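Local structure of telethonin (1YA5) at residues C[12-16]-C[17-21]. The protein caps titin in muscle, joining titin molecules in an antiparallel assembly at the sarcomeric Z-disk and acting as a muscle assembly regulator. The protein carries 4 engineered substitutions. Residues are numbered along the deposited sequence; the frame is centred on the assembly and turned at random.
Sequences EENSE and RREAF. Engineered in segment 12-16: S15 (natural residue Cys).
N14 and E19 face each other as the last hydrogen-bonded pair of a beta hairpin, where strand 4-14 turns back into strand 19-33 at one far end of the elongated telethonin chain. N14 N gives a 2.7 Å hydrogen bond to E19 O, and E19 N returns one to N14 O. R18 also lies opposite N14, with phi and psi both positive, making a G1 beta bulge. N14 then reaches into the turn: with chi1 at -160° setting CG opposite the backbone N, the amide lies beside R17 and N14 OD1 accepts R17 N at 2.9 Å. That bond is nearly straight at N-H, though the donor sits well above the plane of the amide. N14 ND2 lies 3.7 Å from R17 CG, beside the aliphatic start of that arginine.

On the strands, E12 N donates to F21 O, while the return bond from F21 N is weak. E12 and F21 run side by side on the same face as N14 and E19, the E12 CG meeting ring atom CD2 of F21 obliquely at 4.1 Å. The glutamate's carboxylate is held by two neighbouring chains, one of them through a salt bridge from a basic side chain; a basic side chain of that same chain makes a cation-pi contact with F21. E12 and E13 on one edge, A20 and F21 on the other, continue the sheet into strands of these two chains. At the tip, R18 folds back on S15, an engineered residue, and both R18 NE, at 2.6 Å, and NH2, at 2.7 Å, make weak hydrogen bonds to S15 O.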
loop_
_atom_site.group_PDB
_atom_site.type_symbol
_atom_site.label_atom_id
_atom_site.label_comp_id
_atom_site.label_asym_id
_atom_site.label_seq_id
_atom_site.Cartn_x
_atom_site.Cartn_y
_atom_site.Cartn_z
ATOM N N GLU C 12 -6.565 -17.075 -21.583
ATOM C CA GLU C 12 -6.013 -18.375 -21.929
ATOM C C GLU C 12 -6.859 -19.003 -23.004
ATOM O O GLU C 12 -8.073 -19.004 -22.905
ATOM C CB GLU C 12 -5.990 -19.302 -20.707
ATOM C CG GLU C 12 -5.199 -18.829 -19.519
ATOM C CD GLU C 12 -4.786 -19.992 -18.585
ATOM O OE1 GLU C 12 -3.953 -19.783 -17.687
ATOM O OE2 GLU C 12 -5.279 -21.117 -18.742
ATOM N N GLU C 13 -6.223 -19.546 -24.034
ATOM C CA GLU C 13 -6.964 -20.312 -25.044
ATOM C C GLU C 13 -6.424 -21.729 -25.221
ATOM O O GLU C 13 -5.304 -21.959 -25.668
ATOM C CB GLU C 13 -7.096 -19.555 -26.382
ATOM C CG GLU C 13 -5.819 -19.483 -27.230
ATOM C CD GLU C 13 -5.617 -20.729 -28.090
ATOM O OE1 GLU C 13 -6.614 -21.468 -28.256
ATOM O OE2 GLU C 13 -4.486 -20.988 -28.600
ATOM N N ASN C 14 -7.247 -22.683 -24.852
ATOM C CA ASN C 14 -6.999 -24.064 -25.180
ATOM C C ASN C 14 -7.608 -24.585 -26.490
ATOM O O ASN C 14 -8.813 -24.781 -26.574
ATOM C CB ASN C 14 -7.543 -24.918 -24.080
ATOM C CG ASN C 14 -6.931 -26.241 -24.105
ATOM O OD1 ASN C 14 -6.702 -26.788 -25.182
ATOM N ND2 ASN C 14 -6.602 -26.759 -22.950
ATOM N N SER C 15 -6.779 -24.842 -27.495
ATOM C CA SER C 15 -7.292 -25.282 -28.791
ATOM C C SER C 15 -7.555 -26.787 -28.824
ATOM O O SER C 15 -8.498 -27.247 -29.487
ATOM C CB SER C 15 -6.333 -24.880 -29.914
ATOM O OG SER C 15 -4.992 -24.825 -29.457
ATOM N N GLU C 16 -6.721 -27.536 -28.107
ATOM C CA GLU C 16 -6.879 -28.961 -27.996
ATOM C C GLU C 16 -8.231 -29.294 -27.410
ATOM O O GLU C 16 -9.001 -30.024 -28.012
ATOM C CB GLU C 16 -5.762 -29.584 -27.138
ATOM C CG GLU C 16 -6.005 -31.057 -26.823
ATOM C CD GLU C 16 -4.895 -31.710 -26.001
ATOM O OE1 GLU C 16 -5.109 -32.855 -25.548
ATOM O OE2 GLU C 16 -3.811 -31.105 -25.800
ATOM N N ARG C 17 -8.518 -28.773 -26.229
ATOM C CA ARG C 17 -9.778 -29.099 -25.608
ATOM C C ARG C 17 -10.832 -28.004 -25.797
ATOM O O ARG C 17 -11.875 -28.041 -25.171
ATOM C CB ARG C 17 -9.582 -29.450 -24.142
ATOM C CG ARG C 17 -8.179 -30.014 -23.846
ATOM C CD ARG C 17 -8.216 -31.438 -23.265
ATOM N NE ARG C 17 -8.831 -32.410 -24.184
ATOM C CZ ARG C 17 -10.090 -32.845 -24.071
ATOM N NH1 ARG C 17 -10.857 -32.408 -23.075
ATOM N NH2 ARG C 17 -10.588 -33.717 -24.945
ATOM N N ARG C 18 -10.586 -27.052 -26.673
ATOM C CA ARG C 18 -11.635 -26.049 -27.008
ATOM C C ARG C 18 -12.197 -25.388 -25.771
ATOM O O ARG C 18 -13.407 -25.443 -25.508
ATOM C CB ARG C 18 -12.803 -26.699 -27.723
ATOM C CG ARG C 18 -12.376 -27.853 -28.579
ATOM C CD ARG C 18 -12.295 -27.392 -30.001
ATOM N NE ARG C 18 -10.939 -27.188 -30.470
ATOM C CZ ARG C 18 -10.626 -26.257 -31.362
ATOM N NH1 ARG C 18 -11.574 -25.452 -31.850
ATOM N NH2 ARG C 18 -9.369 -26.130 -31.763
ATOM N N GLU C 19 -11.295 -24.779 -25.008
ATOM C CA GLU C 19 -11.621 -24.107 -23.766
ATOM C C GLU C 19 -10.936 -22.759 -23.701
ATOM O O GLU C 19 -9.862 -22.561 -24.252
ATOM C CB GLU C 19 -11.169 -24.930 -22.582
ATOM C CG GLU C 19 -12.008 -26.149 -22.321
ATOM C CD GLU C 19 -11.201 -27.196 -21.542
ATOM O OE1 GLU C 19 -10.097 -26.840 -21.140
ATOM O OE2 GLU C 19 -11.665 -28.329 -21.343
ATOM N N ALA C 20 -11.581 -21.818 -23.028
ATOM C CA ALA C 20 -11.096 -20.465 -22.995
ATOM C C ALA C 20 -11.375 -19.953 -21.600
ATOM O O ALA C 20 -12.269 -20.430 -20.906
ATOM C CB ALA C 20 -11.827 -19.601 -24.039
ATOM N N PHE C 21 -10.620 -18.957 -21.190
ATOM C CA PHE C 21 -10.650 -18.556 -19.814
ATOM C C PHE C 21 -10.035 -17.192 -19.765
ATOM O O PHE C 21 -8.963 -16.959 -20.320
ATOM C CB PHE C 21 -9.788 -19.490 -18.944
ATOM C CG PHE C 21 -9.614 -18.976 -17.570
ATOM C CD1 PHE C 21 -10.539 -19.296 -16.576
ATOM C CD2 PHE C 21 -8.584 -18.081 -17.268
ATOM C CE1 PHE C 21 -10.415 -18.779 -15.269
ATOM C CE2 PHE C 21 -8.444 -17.568 -15.959
ATOM C CZ PHE C 21 -9.369 -17.919 -14.967
#